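Local coordinates for protein purine nucleoside phosphorylase (Bacillus licheniformis, PDB 6DZD) that probably cleaves adenosine, inosine and S-methyl-5'-thioadenosine with phosphate, releasing the free purine base, and probably also deaminates adenosine, at residues S162-W167 / A176-V181. Sequence-based numbering, arbitrary orientation.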
loop_
_atom_site.group_PDB
_atom_site.type_symbol
_atom_site.label_atom_id
_atom_site.label_comp_id
_atom_site.label_asym_id
_atom_site.label_seq_id
_atom_site.Cartn_x
_atom_site.Cartn_y
_atom_site.Cartn_z
ATOM N N SER A 162 1.869 -13.694 -2.926
ATOM C CA SER A 162 0.574 -14.362 -2.891
ATOM C C SER A 162 -0.425 -13.685 -3.815
ATOM O O SER A 162 -1.267 -14.348 -4.422
ATOM C CB SER A 162 0.029 -14.380 -1.466
ATOM O OG SER A 162 0.722 -15.309 -0.663
ATOM N N MET A 163 -0.345 -12.370 -3.949
ATOM C CA MET A 163 -1.236 -11.709 -4.887
ATOM C C MET A 163 -1.024 -12.250 -6.286
ATOM O O MET A 163 -1.991 -12.531 -7.002
ATOM C CB MET A 163 -1.028 -10.195 -4.866
ATOM C CG MET A 163 -2.075 -9.493 -5.697
ATOM S SD MET A 163 -3.704 -9.587 -4.917
ATOM C CE MET A 163 -3.504 -8.343 -3.617
ATOM N N VAL A 164 0.242 -12.394 -6.693
ATOM C CA VAL A 164 0.549 -12.887 -8.029
ATOM C C VAL A 164 0.156 -14.353 -8.160
ATOM O O VAL A 164 -0.389 -14.773 -9.188
ATOM C CB VAL A 164 2.037 -12.671 -8.351
ATOM C CG1 VAL A 164 2.365 -13.266 -9.689
ATOM C CG2 VAL A 164 2.394 -11.196 -8.306
ATOM N N ASP A 165 0.415 -15.156 -7.121
ATOM C CA ASP A 165 0.020 -16.560 -7.169
ATOM C C ASP A 165 -1.503 -16.698 -7.222
ATOM O O ASP A 165 -2.032 -17.617 -7.863
ATOM C CB ASP A 165 0.626 -17.321 -5.980
ATOM C CG ASP A 165 0.622 -18.838 -6.194
ATOM O OD1 ASP A 165 1.186 -19.315 -7.222
ATOM O OD2 ASP A 165 0.037 -19.565 -5.344
ATOM N N MET A 166 -2.219 -15.796 -6.535
ATOM C CA MET A 166 -3.680 -15.792 -6.550
ATOM C C MET A 166 -4.226 -15.377 -7.909
ATOM O O MET A 166 -5.267 -15.885 -8.335
ATOM C CB MET A 166 -4.226 -14.876 -5.456
ATOM C CG MET A 166 -5.515 -15.337 -4.837
ATOM S SD MET A 166 -5.681 -14.771 -3.117
ATOM C CE MET A 166 -5.159 -16.226 -2.203
ATOM N N TRP A 167 -3.578 -14.429 -8.589
ATOM C CA TRP A 167 -4.053 -14.066 -9.925
ATOM C C TRP A 167 -3.745 -15.170 -10.929
ATOM O O TRP A 167 -4.514 -15.402 -11.874
ATOM C CB TRP A 167 -3.442 -12.740 -10.382
ATOM C CG TRP A 167 -4.032 -11.552 -9.675
ATOM C CD1 TRP A 167 -4.770 -11.561 -8.524
ATOM C CD2 TRP A 167 -3.919 -10.195 -10.065
ATOM N NE1 TRP A 167 -5.128 -10.289 -8.181
ATOM C CE2 TRP A 167 -4.619 -9.428 -9.114
ATOM C CE3 TRP A 167 -3.303 -9.547 -11.135
ATOM C CZ2 TRP A 167 -4.718 -8.046 -9.199
ATOM C CZ3 TRP A 167 -3.391 -8.181 -11.215
ATOM C CH2 TRP A 167 -4.099 -7.439 -10.249
ATOM N N ALA A 176 3.350 -12.636 -17.042
ATOM C CA ALA A 176 3.965 -11.651 -17.927
ATOM C C ALA A 176 3.062 -10.444 -18.176
ATOM O O ALA A 176 3.561 -9.369 -18.503
ATOM C CB ALA A 176 4.353 -12.312 -19.252
ATOM N N ASP A 177 1.747 -10.600 -18.037
ATOM C CA ASP A 177 0.802 -9.512 -18.255
ATOM C C ASP A 177 0.658 -8.598 -17.049
ATOM O O ASP A 177 0.052 -7.529 -17.182
ATOM C CB ASP A 177 -0.586 -10.055 -18.604
ATOM C CG ASP A 177 -0.637 -10.700 -19.969
ATOM O OD1 ASP A 177 -0.061 -10.130 -20.911
ATOM O OD2 ASP A 177 -1.271 -11.760 -20.117
ATOM N N ILE A 178 1.156 -8.992 -15.881
ATOM C CA ILE A 178 0.871 -8.246 -14.658
ATOM C C ILE A 178 1.829 -7.065 -14.545
ATOM O O ILE A 178 3.039 -7.195 -14.767
ATOM C CB ILE A 178 0.959 -9.160 -13.425
ATOM C CG1 ILE A 178 -0.083 -10.284 -13.498
ATOM C CG2 ILE A 178 0.781 -8.363 -12.142
ATOM C CD1 ILE A 178 0.164 -11.399 -12.501
ATOM N N ARG A 179 1.278 -5.904 -14.211
ATOM C CA ARG A 179 2.046 -4.723 -13.878
ATOM C C ARG A 179 1.945 -4.483 -12.380
ATOM O O ARG A 179 0.949 -4.847 -11.748
ATOM C CB ARG A 179 1.540 -3.507 -14.653
ATOM C CG ARG A 179 2.153 -3.362 -16.031
ATOM C CD ARG A 179 1.348 -4.094 -17.116
ATOM N NE ARG A 179 1.921 -3.873 -18.448
ATOM C CZ ARG A 179 2.003 -4.794 -19.409
ATOM N NH1 ARG A 179 2.547 -4.479 -20.583
ATOM N NH2 ARG A 179 1.547 -6.028 -19.199
ATOM N N ALA A 180 2.996 -3.886 -11.815
ATOM C CA ALA A 180 3.069 -3.631 -10.387
ATOM C C ALA A 180 3.736 -2.292 -10.117
ATOM O O ALA A 180 4.653 -1.884 -10.836
ATOM C CB ALA A 180 3.831 -4.746 -9.675
ATOM N N VAL A 181 3.267 -1.609 -9.084
ATOM C CA VAL A 181 3.886 -0.383 -8.616
ATOM C C VAL A 181 4.097 -0.491 -7.108
ATOM O O VAL A 181 3.226 -0.987 -6.383
ATOM C CB VAL A 181 3.041 0.859 -8.977
ATOM C CG1 VAL A 181 3.426 2.075 -8.091
ATOM C CG2 VAL A 181 3.167 1.194 -10.478
#
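In a helix-to-strand connection of the YfiH/LACC1 fold, three buried apolar side chains pack between the helix and the residue just before the strand: Val164 and Trp167, one turn apart on helix 159-169, receive Ile178, which precedes strand 179-182. No hydrogen bond joins residues 162-167 to 176-181, and with Val164 CA and Ile178 CA 8.1 Å apart the two segments meet through side chains. Ile178 carries CG1 anti to its carbonyl carbon (chi1 -62°), and the extended chi2 of 166° then sends CD1 to the helix. There CD1 comes to 4.0 Å from Val164 CG1, the branch lying opposite the backbone N. The other meeting is at the indole rim: Ile178 CG1 lies near the ring plane, 4.1 Å from Trp167 CE3. Ile178 CD1 also reaches Trp167 CE3 (4.2 Å), so this methyl touches both helix side chains. One face of the indole is taken by Met163 CG from the preceding turn, 4.0 Å above its plane. Arg179 turns away from the helix, and its NH2 donates to Asp177 O (2.9 Å) from 57° out of the carbonyl plane, with that oxygen nearly in the guanidinium plane. Around this cluster, Tyr117 meets the indole edge-to-face, Phe137 of strand 133-139 touches both Met163 and Trp167, and helix 225-236 packs against Val164 through Leu233 and Ala236, while strand 179-182 runs between strands 133-139 and 243-245.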